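Local coordinates for glycoside hydrolase family protein (Novosphingobium sp. PP1Y, PDB 6Q2F) that probably hydrolyses terminal alpha-L-rhamnose from glycosides, as an alpha-L-rhamnosidase, and carries a bound sodium ion, at residues A[62-66]-A[90-96]; A[311-315]-A[387-391]; A[820-824]-A[845-849]; A[990-994]-A[1006-1011]. All coordinates share one frame; numbering follows the deposited sequence.

Contact 1: A[62-66]-A[90-96]; sequences MNGNI and DANLQTP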
loop_
_atom_site.group_PDB
_atom_site.type_symbol
_atom_site.label_atom_id
_atom_site.label_comp_id
_atom_site.label_asym_id
_atom_site.label_seq_id
_atom_site.Cartn_x
_atom_site.Cartn_y
_atom_site.Cartn_z
HETATM N N MSE A 62 13.839 -17.988 -6.726
HETATM C CA MSE A 62 12.853 -18.903 -6.169
HETATM C C MSE A 62 13.492 -20.140 -5.510
HETATM O O MSE A 62 13.874 -21.076 -6.202
HETATM C CB MSE A 62 11.867 -19.356 -7.258
HETATM C CG MSE A 62 10.977 -18.262 -7.866
HETATM SE SE MSE A 62 10.183 -17.077 -6.547
HETATM C CE MSE A 62 9.228 -18.501 -5.614
ATOM N N ASN A 63 13.607 -20.135 -4.175
ATOM C CA ASN A 63 13.940 -21.341 -3.412
ATOM C C ASN A 63 15.259 -21.965 -3.877
ATOM O O ASN A 63 15.353 -23.171 -4.096
ATOM C CB ASN A 63 12.784 -22.348 -3.512
ATOM C CG ASN A 63 12.856 -23.461 -2.476
ATOM O OD1 ASN A 63 12.098 -24.427 -2.562
ATOM N ND2 ASN A 63 13.741 -23.323 -1.482
ATOM N N GLY A 64 16.288 -21.139 -4.029
ATOM C CA GLY A 64 17.585 -21.658 -4.419
ATOM C C GLY A 64 17.735 -22.003 -5.896
ATOM O O GLY A 64 18.825 -22.433 -6.305
ATOM N N ASN A 65 16.691 -21.840 -6.713
ATOM C CA ASN A 65 16.783 -22.105 -8.152
ATOM C C ASN A 65 17.520 -20.952 -8.830
ATOM O O ASN A 65 16.919 -20.012 -9.359
ATOM C CB ASN A 65 15.391 -22.294 -8.739
ATOM C CG ASN A 65 14.823 -23.669 -8.442
ATOM O OD1 ASN A 65 15.378 -24.667 -8.866
ATOM N ND2 ASN A 65 13.713 -23.720 -7.719
ATOM N N ILE A 66 18.852 -21.038 -8.835
ATOM C CA ILE A 66 19.719 -19.914 -9.185
ATOM C C ILE A 66 20.935 -20.444 -9.921
ATOM O O ILE A 66 21.575 -21.388 -9.457
ATOM C CB ILE A 66 20.208 -19.158 -7.931
ATOM C CG1 ILE A 66 19.044 -18.727 -7.033
ATOM C CG2 ILE A 66 21.083 -17.982 -8.319
ATOM C CD1 ILE A 66 19.443 -18.694 -5.533
ATOM N N ASP A 90 15.702 -13.094 -2.278
ATOM C CA ASP A 90 15.901 -14.532 -2.096
ATOM C C ASP A 90 14.669 -15.052 -1.367
ATOM O O ASP A 90 14.551 -14.893 -0.154
ATOM C CB ASP A 90 17.183 -14.843 -1.337
ATOM C CG ASP A 90 17.521 -16.329 -1.365
ATOM O OD1 ASP A 90 17.891 -16.818 -2.460
ATOM O OD2 ASP A 90 17.393 -17.005 -0.321
ATOM N N ALA A 91 13.754 -15.678 -2.104
ATOM C CA ALA A 91 12.429 -16.031 -1.595
ATOM C C ALA A 91 12.354 -17.525 -1.306
ATOM O O ALA A 91 12.444 -18.341 -2.230
ATOM C CB ALA A 91 11.340 -15.634 -2.595
ATOM N N ASN A 92 12.158 -17.877 -0.033
ATOM C CA ASN A 92 12.145 -19.274 0.403
ATOM C C ASN A 92 10.722 -19.832 0.371
ATOM O O ASN A 92 10.168 -20.260 1.378
ATOM C CB ASN A 92 12.752 -19.394 1.796
ATOM C CG ASN A 92 12.995 -20.849 2.208
ATOM O OD1 ASN A 92 12.326 -21.379 3.100
ATOM N ND2 ASN A 92 13.956 -21.492 1.560
ATOM N N LEU A 93 10.122 -19.793 -0.815
ATOM C CA LEU A 93 8.814 -20.386 -1.056
ATOM C C LEU A 93 9.012 -21.718 -1.764
ATOM O O LEU A 93 9.785 -21.803 -2.724
ATOM C CB LEU A 93 7.933 -19.466 -1.902
ATOM C CG LEU A 93 7.593 -18.100 -1.307
ATOM C CD1 LEU A 93 6.536 -17.422 -2.147
ATOM C CD2 LEU A 93 7.081 -18.263 0.123
ATOM N N GLN A 94 8.317 -22.745 -1.288
ATOM C CA GLN A 94 8.480 -24.091 -1.820
ATOM C C GLN A 94 8.291 -24.118 -3.341
ATOM O O GLN A 94 7.218 -23.786 -3.853
ATOM C CB GLN A 94 7.494 -25.035 -1.140
ATOM C CG GLN A 94 7.639 -26.476 -1.621
ATOM C CD GLN A 94 7.140 -27.481 -0.611
ATOM O OE1 GLN A 94 7.813 -28.474 -0.330
ATOM N NE2 GLN A 94 5.957 -27.230 -0.053
ATOM N N THR A 95 9.350 -24.499 -4.056
ATOM C CA THR A 95 9.405 -24.465 -5.514
ATOM C C THR A 95 10.144 -25.711 -5.980
ATOM O O THR A 95 11.192 -26.044 -5.410
ATOM C CB THR A 95 10.136 -23.224 -6.058
ATOM O OG1 THR A 95 9.561 -22.034 -5.512
ATOM C CG2 THR A 95 10.024 -23.177 -7.572
ATOM N N PRO A 96 9.653 -26.406 -7.008
ATOM C CA PRO A 96 10.370 -27.596 -7.483
ATOM C C PRO A 96 11.791 -27.245 -7.893
ATOM O O PRO A 96 12.079 -26.145 -8.371
ATOM C CB PRO A 96 9.536 -28.077 -8.679
ATOM C CG PRO A 96 8.162 -27.462 -8.448
ATOM C CD PRO A 96 8.435 -26.148 -7.793
HETATM O O HOH W 1 15.703 -21.477 -0.486
HETATM O O HOH W 2 16.242 -18.538 -3.543
#

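Contact 2: A[311-315]-A[387-391]; sequences LSNVP and GFVMS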
loop_
_atom_site.group_PDB
_atom_site.type_symbol
_atom_site.label_atom_id
_atom_site.label_comp_id
_atom_site.label_asym_id
_atom_site.label_seq_id
_atom_site.Cartn_x
_atom_site.Cartn_y
_atom_site.Cartn_z
ATOM N N LEU A 311 -14.282 -9.505 18.233
ATOM C CA LEU A 311 -13.322 -10.476 18.730
ATOM C C LEU A 311 -12.084 -10.488 17.847
ATOM O O LEU A 311 -12.125 -10.104 16.673
ATOM C CB LEU A 311 -13.945 -11.869 18.790
ATOM C CG LEU A 311 -15.143 -11.935 19.734
ATOM C CD1 LEU A 311 -15.761 -13.331 19.736
ATOM C CD2 LEU A 311 -14.737 -11.500 21.146
ATOM N N SER A 312 -10.966 -10.891 18.406
ATOM C CA SER A 312 -9.727 -10.892 17.689
ATOM C C SER A 312 -8.759 -11.819 18.331
ATOM O O SER A 312 -9.109 -12.569 19.189
ATOM C CB SER A 312 -9.137 -9.491 17.689
ATOM O OG SER A 312 -8.604 -9.149 18.937
ATOM N N ASN A 313 -7.519 -11.722 17.904
ATOM C CA ASN A 313 -6.435 -12.509 18.422
ATOM C C ASN A 313 -6.043 -12.136 19.833
ATOM O O ASN A 313 -5.251 -12.783 20.422
ATOM C CB ASN A 313 -5.243 -12.539 17.484
ATOM C CG ASN A 313 -4.478 -11.245 17.464
ATOM O OD1 ASN A 313 -5.061 -10.202 17.364
ATOM N ND2 ASN A 313 -3.182 -11.323 17.564
ATOM N N VAL A 314 -6.591 -11.063 20.358
ATOM C CA VAL A 314 -6.326 -10.676 21.731
ATOM C C VAL A 314 -7.649 -10.462 22.417
ATOM O O VAL A 314 -8.628 -10.314 21.760
ATOM C CB VAL A 314 -5.445 -9.449 21.860
ATOM C CG1 VAL A 314 -4.084 -9.743 21.303
ATOM C CG2 VAL A 314 -6.106 -8.264 21.207
ATOM N N PRO A 315 -7.684 -10.469 23.730
ATOM C CA PRO A 315 -8.975 -10.328 24.410
ATOM C C PRO A 315 -9.671 -9.027 24.036
ATOM O O PRO A 315 -9.061 -8.093 23.522
ATOM C CB PRO A 315 -8.604 -10.360 25.897
ATOM C CG PRO A 315 -7.304 -11.082 25.945
ATOM C CD PRO A 315 -6.592 -10.729 24.688
ATOM N N GLY A 387 -3.021 -0.534 21.552
ATOM C CA GLY A 387 -2.203 -0.974 20.443
ATOM C C GLY A 387 -1.941 -2.462 20.361
ATOM O O GLY A 387 -1.083 -2.878 19.577
ATOM N N PHE A 388 -2.638 -3.279 21.146
ATOM C CA PHE A 388 -2.479 -4.717 20.998
ATOM C C PHE A 388 -3.184 -5.242 19.755
ATOM O O PHE A 388 -2.837 -6.324 19.279
ATOM C CB PHE A 388 -3.013 -5.447 22.228
ATOM C CG PHE A 388 -2.161 -5.274 23.454
ATOM C CD1 PHE A 388 -0.932 -5.907 23.551
ATOM C CD2 PHE A 388 -2.593 -4.492 24.507
ATOM C CE1 PHE A 388 -0.146 -5.749 24.668
ATOM C CE2 PHE A 388 -1.811 -4.330 25.635
ATOM C CZ PHE A 388 -0.586 -4.966 25.716
ATOM N N VAL A 389 -4.160 -4.501 19.230
ATOM C CA VAL A 389 -4.881 -4.881 18.017
ATOM C C VAL A 389 -5.446 -3.607 17.413
ATOM O O VAL A 389 -5.833 -2.686 18.136
ATOM C CB VAL A 389 -5.999 -5.911 18.317
ATOM C CG1 VAL A 389 -6.969 -5.357 19.368
ATOM C CG2 VAL A 389 -6.740 -6.271 17.027
HETATM N N MSE A 390 -5.501 -3.561 16.085
HETATM C CA MSE A 390 -5.856 -2.339 15.386
HETATM C C MSE A 390 -7.351 -2.062 15.379
HETATM O O MSE A 390 -8.165 -2.981 15.366
HETATM C CB MSE A 390 -5.340 -2.389 13.939
HETATM C CG MSE A 390 -3.827 -2.226 13.841
HETATM SE SE MSE A 390 -3.220 -0.603 14.700
HETATM C CE MSE A 390 -2.687 -1.325 16.453
ATOM N N SER A 391 -7.715 -0.783 15.409
ATOM C CA SER A 391 -9.053 -0.360 15.038
ATOM C C SER A 391 -8.917 0.513 13.802
ATOM O O SER A 391 -7.905 1.195 13.619
ATOM C CB SER A 391 -9.770 0.387 16.179
ATOM O OG SER A 391 -9.900 -0.440 17.319
#

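Contact 3: A[820-824]-A[845-849]; sequences VGKAP and VARLW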
loop_
_atom_site.group_PDB
_atom_site.type_symbol
_atom_site.label_atom_id
_atom_site.label_comp_id
_atom_site.label_asym_id
_atom_site.label_seq_id
_atom_site.Cartn_x
_atom_site.Cartn_y
_atom_site.Cartn_z
ATOM N N VAL A 820 -10.155 25.695 3.654
ATOM C CA VAL A 820 -11.518 25.272 3.360
ATOM C C VAL A 820 -11.845 24.111 4.283
ATOM O O VAL A 820 -11.193 23.057 4.220
ATOM C CB VAL A 820 -11.674 24.859 1.892
ATOM C CG1 VAL A 820 -13.112 24.394 1.614
ATOM C CG2 VAL A 820 -11.253 26.001 0.997
ATOM N N GLY A 821 -12.849 24.292 5.121
ATOM C CA GLY A 821 -13.263 23.232 6.013
ATOM C C GLY A 821 -14.065 23.773 7.167
ATOM O O GLY A 821 -14.062 24.967 7.464
ATOM N N LYS A 822 -14.746 22.862 7.846
ATOM C CA LYS A 822 -15.535 23.224 9.005
ATOM C C LYS A 822 -14.708 23.068 10.275
ATOM O O LYS A 822 -13.713 22.327 10.324
ATOM C CB LYS A 822 -16.814 22.389 9.065
ATOM C CG LYS A 822 -17.821 22.835 8.003
ATOM C CD LYS A 822 -19.053 21.948 7.910
ATOM C CE LYS A 822 -20.005 22.488 6.846
ATOM N NZ LYS A 822 -21.122 21.546 6.532
ATOM N N ALA A 823 -15.118 23.809 11.299
ATOM C CA ALA A 823 -14.363 23.862 12.538
ATOM C C ALA A 823 -14.235 22.469 13.152
ATOM O O ALA A 823 -15.217 21.720 13.202
ATOM C CB ALA A 823 -15.044 24.816 13.525
ATOM N N PRO A 824 -13.055 22.095 13.642
ATOM C CA PRO A 824 -12.941 20.842 14.392
ATOM C C PRO A 824 -13.767 20.910 15.666
ATOM O O PRO A 824 -14.080 21.991 16.170
ATOM C CB PRO A 824 -11.448 20.755 14.698
ATOM C CG PRO A 824 -11.043 22.176 14.812
ATOM C CD PRO A 824 -11.812 22.884 13.723
ATOM N N VAL A 845 -10.204 28.252 17.451
ATOM C CA VAL A 845 -11.380 27.837 16.695
ATOM C C VAL A 845 -12.315 29.022 16.500
ATOM O O VAL A 845 -12.804 29.263 15.393
ATOM C CB VAL A 845 -12.085 26.653 17.379
ATOM C CG1 VAL A 845 -13.445 26.417 16.738
ATOM C CG2 VAL A 845 -11.236 25.388 17.246
ATOM N N ALA A 846 -12.550 29.805 17.560
ATOM C CA ALA A 846 -13.439 30.956 17.421
ATOM C C ALA A 846 -12.890 31.967 16.419
ATOM O O ALA A 846 -13.662 32.604 15.704
ATOM C CB ALA A 846 -13.694 31.627 18.787
ATOM N N ARG A 847 -11.565 32.108 16.326
ATOM C CA ARG A 847 -11.003 33.090 15.401
ATOM C C ARG A 847 -11.125 32.626 13.954
ATOM O O ARG A 847 -11.501 33.413 13.075
ATOM C CB ARG A 847 -9.538 33.388 15.739
ATOM C CG ARG A 847 -9.082 34.724 15.139
ATOM C CD ARG A 847 -7.577 34.967 15.256
ATOM N NE ARG A 847 -7.204 36.105 14.418
ATOM C CZ ARG A 847 -5.987 36.640 14.359
ATOM N NH1 ARG A 847 -5.002 36.154 15.091
ATOM N NH2 ARG A 847 -5.758 37.676 13.567
ATOM N N LEU A 848 -10.810 31.360 13.680
ATOM C CA LEU A 848 -10.869 30.900 12.299
ATOM C C LEU A 848 -12.295 30.644 11.847
ATOM O O LEU A 848 -12.570 30.698 10.646
ATOM C CB LEU A 848 -10.043 29.622 12.091
ATOM C CG LEU A 848 -8.549 29.606 12.367
ATOM C CD1 LEU A 848 -7.834 28.546 11.550
ATOM C CD2 LEU A 848 -7.937 30.966 12.164
ATOM N N TRP A 849 -13.198 30.350 12.776
ATOM C CA TRP A 849 -14.587 30.022 12.452
ATOM C C TRP A 849 -15.514 30.916 13.261
ATOM O O TRP A 849 -16.230 30.445 14.153
ATOM C CB TRP A 849 -14.872 28.542 12.710
ATOM C CG TRP A 849 -14.206 27.661 11.695
ATOM C CD1 TRP A 849 -14.675 27.354 10.458
ATOM C CD2 TRP A 849 -12.946 26.993 11.827
ATOM N NE1 TRP A 849 -13.792 26.536 9.810
ATOM C CE2 TRP A 849 -12.718 26.300 10.624
ATOM C CE3 TRP A 849 -11.993 26.910 12.844
ATOM C CZ2 TRP A 849 -11.575 25.529 10.409
ATOM C CZ3 TRP A 849 -10.849 26.148 12.627
ATOM C CH2 TRP A 849 -10.655 25.471 11.421
#

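Contact 4: A[990-994]-A[1006-1011]; sequences GAWQV and IELARL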
loop_
_atom_site.group_PDB
_atom_site.type_symbol
_atom_site.label_atom_id
_atom_site.label_comp_id
_atom_site.label_asym_id
_atom_site.label_seq_id
_atom_site.Cartn_x
_atom_site.Cartn_y
_atom_site.Cartn_z
ATOM N N GLY A 990 -6.717 -12.307 -49.058
ATOM C CA GLY A 990 -5.939 -13.219 -49.853
ATOM C C GLY A 990 -5.040 -14.077 -49.007
ATOM O O GLY A 990 -5.243 -14.207 -47.821
ATOM N N ALA A 991 -4.054 -14.666 -49.652
ATOM C CA ALA A 991 -3.173 -15.644 -49.021
ATOM C C ALA A 991 -2.045 -14.997 -48.223
ATOM O O ALA A 991 -1.472 -13.990 -48.635
ATOM C CB ALA A 991 -2.576 -16.579 -50.074
ATOM N N TRP A 992 -1.716 -15.608 -47.087
ATOM C CA TRP A 992 -0.556 -15.220 -46.301
ATOM C C TRP A 992 0.309 -16.436 -46.024
ATOM O O TRP A 992 -0.205 -17.533 -45.795
ATOM C CB TRP A 992 -0.960 -14.584 -44.969
ATOM C CG TRP A 992 -1.667 -13.289 -45.054
ATOM C CD1 TRP A 992 -2.938 -13.068 -45.489
ATOM C CD2 TRP A 992 -1.157 -12.017 -44.644
ATOM N NE1 TRP A 992 -3.247 -11.729 -45.396
ATOM C CE2 TRP A 992 -2.169 -11.066 -44.873
ATOM C CE3 TRP A 992 0.064 -11.590 -44.116
ATOM C CZ2 TRP A 992 -2.002 -9.721 -44.584
ATOM C CZ3 TRP A 992 0.228 -10.259 -43.838
ATOM C CH2 TRP A 992 -0.798 -9.334 -44.073
ATOM N N GLN A 993 1.624 -16.226 -46.032
ATOM C CA GLN A 993 2.555 -17.206 -45.498
ATOM C C GLN A 993 2.684 -16.978 -44.002
ATOM O O GLN A 993 2.779 -15.830 -43.549
ATOM C CB GLN A 993 3.930 -17.080 -46.156
ATOM C CG GLN A 993 3.880 -16.986 -47.680
ATOM C CD GLN A 993 2.936 -18.000 -48.281
ATOM O OE1 GLN A 993 3.020 -19.191 -47.985
ATOM N NE2 GLN A 993 2.016 -17.532 -49.115
ATOM N N VAL A 994 2.669 -18.064 -43.237
ATOM C CA VAL A 994 2.869 -18.011 -41.798
ATOM C C VAL A 994 3.988 -18.967 -41.424
ATOM O O VAL A 994 3.918 -20.155 -41.748
ATOM C CB VAL A 994 1.589 -18.375 -41.031
ATOM C CG1 VAL A 994 1.770 -18.044 -39.551
ATOM C CG2 VAL A 994 0.402 -17.638 -41.610
ATOM N N ILE A 1006 2.859 -22.720 -42.627
ATOM C CA ILE A 1006 1.617 -23.062 -43.308
ATOM C C ILE A 1006 1.334 -21.966 -44.326
ATOM O O ILE A 1006 1.995 -20.928 -44.356
ATOM C CB ILE A 1006 0.421 -23.208 -42.349
ATOM C CG1 ILE A 1006 0.094 -21.860 -41.697
ATOM C CG2 ILE A 1006 0.681 -24.289 -41.324
ATOM C CD1 ILE A 1006 -1.067 -21.915 -40.736
ATOM N N GLU A 1007 0.343 -22.222 -45.171
ATOM C CA GLU A 1007 -0.271 -21.209 -46.012
ATOM C C GLU A 1007 -1.719 -21.060 -45.582
ATOM O O GLU A 1007 -2.428 -22.058 -45.408
ATOM C CB GLU A 1007 -0.184 -21.570 -47.498
ATOM C CG GLU A 1007 -0.754 -20.496 -48.428
ATOM C CD GLU A 1007 -0.619 -20.844 -49.904
ATOM O OE1 GLU A 1007 -0.116 -21.942 -50.236
ATOM O OE2 GLU A 1007 -1.015 -20.000 -50.731
ATOM N N LEU A 1008 -2.138 -19.825 -45.365
ATOM C CA LEU A 1008 -3.525 -19.520 -45.067
ATOM C C LEU A 1008 -4.144 -18.919 -46.316
ATOM O O LEU A 1008 -3.684 -17.882 -46.803
ATOM C CB LEU A 1008 -3.640 -18.557 -43.886
ATOM C CG LEU A 1008 -3.299 -19.131 -42.513
ATOM C CD1 LEU A 1008 -3.311 -18.037 -41.461
ATOM C CD2 LEU A 1008 -4.276 -20.229 -42.139
ATOM N N ALA A 1009 -5.167 -19.585 -46.851
ATOM C CA ALA A 1009 -5.949 -18.967 -47.916
ATOM C C ALA A 1009 -6.583 -17.676 -47.434
ATOM O O ALA A 1009 -6.831 -16.765 -48.231
ATOM C CB ALA A 1009 -7.036 -19.923 -48.401
ATOM N N ARG A 1010 -6.790 -17.566 -46.129
ATOM C CA ARG A 1010 -7.497 -16.453 -45.528
ATOM C C ARG A 1010 -6.980 -16.274 -44.110
ATOM O O ARG A 1010 -6.760 -17.261 -43.404
ATOM C CB ARG A 1010 -8.998 -16.742 -45.517
ATOM C CG ARG A 1010 -9.902 -15.540 -45.500
ATOM C CD ARG A 1010 -11.104 -15.751 -46.446
ATOM N NE ARG A 1010 -10.751 -16.589 -47.604
ATOM C CZ ARG A 1010 -10.169 -16.152 -48.735
ATOM N NH1 ARG A 1010 -9.886 -14.853 -48.903
ATOM N NH2 ARG A 1010 -9.909 -17.001 -49.729
ATOM N N LEU A 1011 -6.802 -15.021 -43.695
ATOM C CA LEU A 1011 -6.476 -14.759 -42.301
ATOM C C LEU A 1011 -7.557 -15.380 -41.434
ATOM O O LEU A 1011 -8.749 -15.188 -41.688
ATOM C CB LEU A 1011 -6.387 -13.253 -42.045
ATOM C CG LEU A 1011 -5.094 -12.488 -42.318
ATOM C CD1 LEU A 1011 -5.236 -10.993 -42.060
ATOM C CD2 LEU A 1011 -3.929 -13.076 -41.519
HETATM O O HOH W 3 -6.899 -12.692 -45.646
#

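Contact 1: A[62-66]-A[90-96]
Asn63, in the left-handed helical region of a type I' turn (phi 57°) that runs from Met62 to Asn65, grips the end of strand 85-91 with its backbone N and the loop after it with its amide. Its N donates to Ala91 O at 2.9 Å, just beyond the parallel pairing of Met62 with Ala91. With CG anti to the backbone N (chi1 -165°), the side chain reaches across to the loop, where Thr95 N gives a bond to Asn63 OD1 at 3.1 Å. On the way, Asn63 CB presses on Leu93 O (3.1 Å). The other end of the amide, ND2, shares a water with Asn92 ND2; both donate to it, and the two amide planes stand 86° apart. Asn65 works as a bridge: Asn65 ND2 reaches Pro96 O at 3.0 Å, above that carbonyl's plane, and also Met62 O, which takes Asn65 N on its opposite face. The selenomethionine Met62 folds back at chi2 and chi3, bringing CE to Leu93 CB (4.0 Å) and across Thr95 OG1 (3.6 Å), while Thr95 OG1 itself donates to Leu93 O. Both segments leave the C-terminal ends of neighbouring strands 56-62 and 85-91 in a closed (beta/alpha)8 barrel, and the side chain of Leu93 lies about 13 Å from the sodium ion. Arg102 NH1 bonds both Asn63 O and Thr95 O. Two amides and one guanidinium thus satisfy backbone carbonyls and an N-H that strand pairing does not reach, at the end of the barrel where the sodium ion sits.

Contact 2: A[311-315]-A[387-391]
Val314 and Val389 bring two irregular loops together with their CA atoms 7.0 Å apart, a spacing too wide for strand pairing, and the meeting is left to side chains. The two valines run antiparallel alongside each other, and Val314 CG2 comes to 3.5 Å from Val389 CG1. Val314 CG2 also lies 3.7 Å from Val389 CB and 4.3 Å from Phe388 CB, lodged against two successive residues of the facing loop. The other branch of Val314, CG1, looks onto the backbone at Phe388 O (4.2 Å). Val389 has CG1 between its backbone N and carbonyl carbon, a rotamer (chi1 57°) that points CG1 at Val314 and leaves Val389 CG2 for Ser312 OG, 3.9 Å away. Ser312 OG is tied back within its own loop, donating to Val314 O at 3.1 Å with a tilt of 23° from the carbonyl plane. The loop 311-315 links strand 303-308 of a six-stranded antiparallel sheet to strand 316-325 of a four-stranded one; the strand orders of the two sheets match those of the C-terminal galactose-binding-like domain, consistent with a second beta sandwich of that kind. Across from it, helix 382-385 ends in a Schellman motif at Gly387, whose positive phi turns the chain into Phe388. The ring of Phe388 leads away from the valines and packs edge-to-face with Phe180, a residue that Val314 and Pro315 also touch. Asn313 sits on the exposed side of the loop, its OD1 4.3 Å from Val389 CG2. Beyond the valines, Thr384 OG1 is hydrogen-bonded to both Val389 O and Ser391 OG.

Contact 3: A[820-824]-A[845-849]
Ala823 and Trp849 form the dense part of a contact inside a beta-alpha-beta crossover, in which parallel strands 818-820 and 860-863 are joined through helix 838-848. Trp849, the first residue to leave that helix, lays its indole against the loop that follows strand 818-820. Ala823 CA sits over the six-membered ring of Trp849, 3.6 Å from its centroid and 18° off the normal, and Ala823 CB lies over the Trp849 CG-CD2 bond, 3.5 Å from CD2. Pro824 CD adds a second CH-pi touch on the same face, 3.9 Å from the centroid of the six-membered ring. Leu848 CB lies against the opposite face, toward its rim. Leu794 and Val862 from the neighbouring strands also touch the tryptophan. Packing is looser one helical turn earlier: Val845 sends CG1 to Ala823 CB (3.9 Å), while Val845 CG2 meets Pro824 CG tip to tip (4.0 Å). The solvent side is marked by the exposed Lys822, which extends away from the helix, while Lys822 N is held by Gln866 OE1. A single polar bond between the segments fixes the indole's rotation amid these apolar contacts. Trp849 NE1 donates to Gly821 O at 2.8 Å, with the acceptor close to the ring plane and an N-H...O angle of 161°.

Contact 4: A[990-994]-A[1006-1011]
Leu1011 overlaps one face of the Trp992 indole, its CG 4.0 Å from the centroid of the five-membered ring and 25° off the normal. The leucine follows the second strand of a beta hairpin, 992-996 with 1005-1008, which edges the six-stranded sheet of the C-terminal beta sandwich, a galactose-binding-like domain. Trp992 and Leu1011 both pack on Leu1132 and Val1136 of the facing sheet, so the indole lies between the sheets; Arg1033 of its own sheet adds a cation-pi contact. Trp992 CG stands beside the backbone N, anti to the carbonyl carbon (chi1 -66°), and from there the five-membered ring reaches Leu1011. Trp992 and Leu1008 form a hydrogen-bonded pair, with Leu1008 N to Trp992 O at 3.0 Å, and Val994 with Ile1006 repeats it. On this inner face, Val994 CG2 crosses to Leu1008 CD1 (3.7 Å) and Val994 CB meets Ile1006 CG1 (3.9 Å). The outer face belongs to the non-hydrogen-bonded pair of Gln993 and Glu1007, both exposed; they lie side by side with Gln993 OE1 4.0 Å from Glu1007 CG, and their amide and carboxylate planes are 58° apart. Before the regular ladder starts, Ala991 CA makes a CA-H...O contact with Leu1008 O (3.2 Å). The ladder ends at Gly990, where two carbonyls, Gly990 O and Ala1009 O, face each other without bonding. A water bridges the two segments, donating to Gly990 O at 3.1 Å and accepting from Leu1011 N at 3.0 Å.

The four contacts follow one another in series along the chain, each closing before the next opens, and none touches another. Contact 1 joins the loops after two neighbouring strands of the (beta/alpha)8 barrel, at the end that holds the sodium ion. Contact 2, with nearest atoms about 21 Å from it, joins the loop between two antiparallel sheets to the loop after helix 382-385. Contact 3 belongs to a separate mixed sheet, its centre about 57 Å from that of contact 1 and on the opposite side of the chain's centre. Contact 4 lies in the C-terminal sandwich, about 74 Å from contact 3 between centres. Contacts 1, 3 and 4 thus belong to three different sheets, as expected of an elongated multidomain chain.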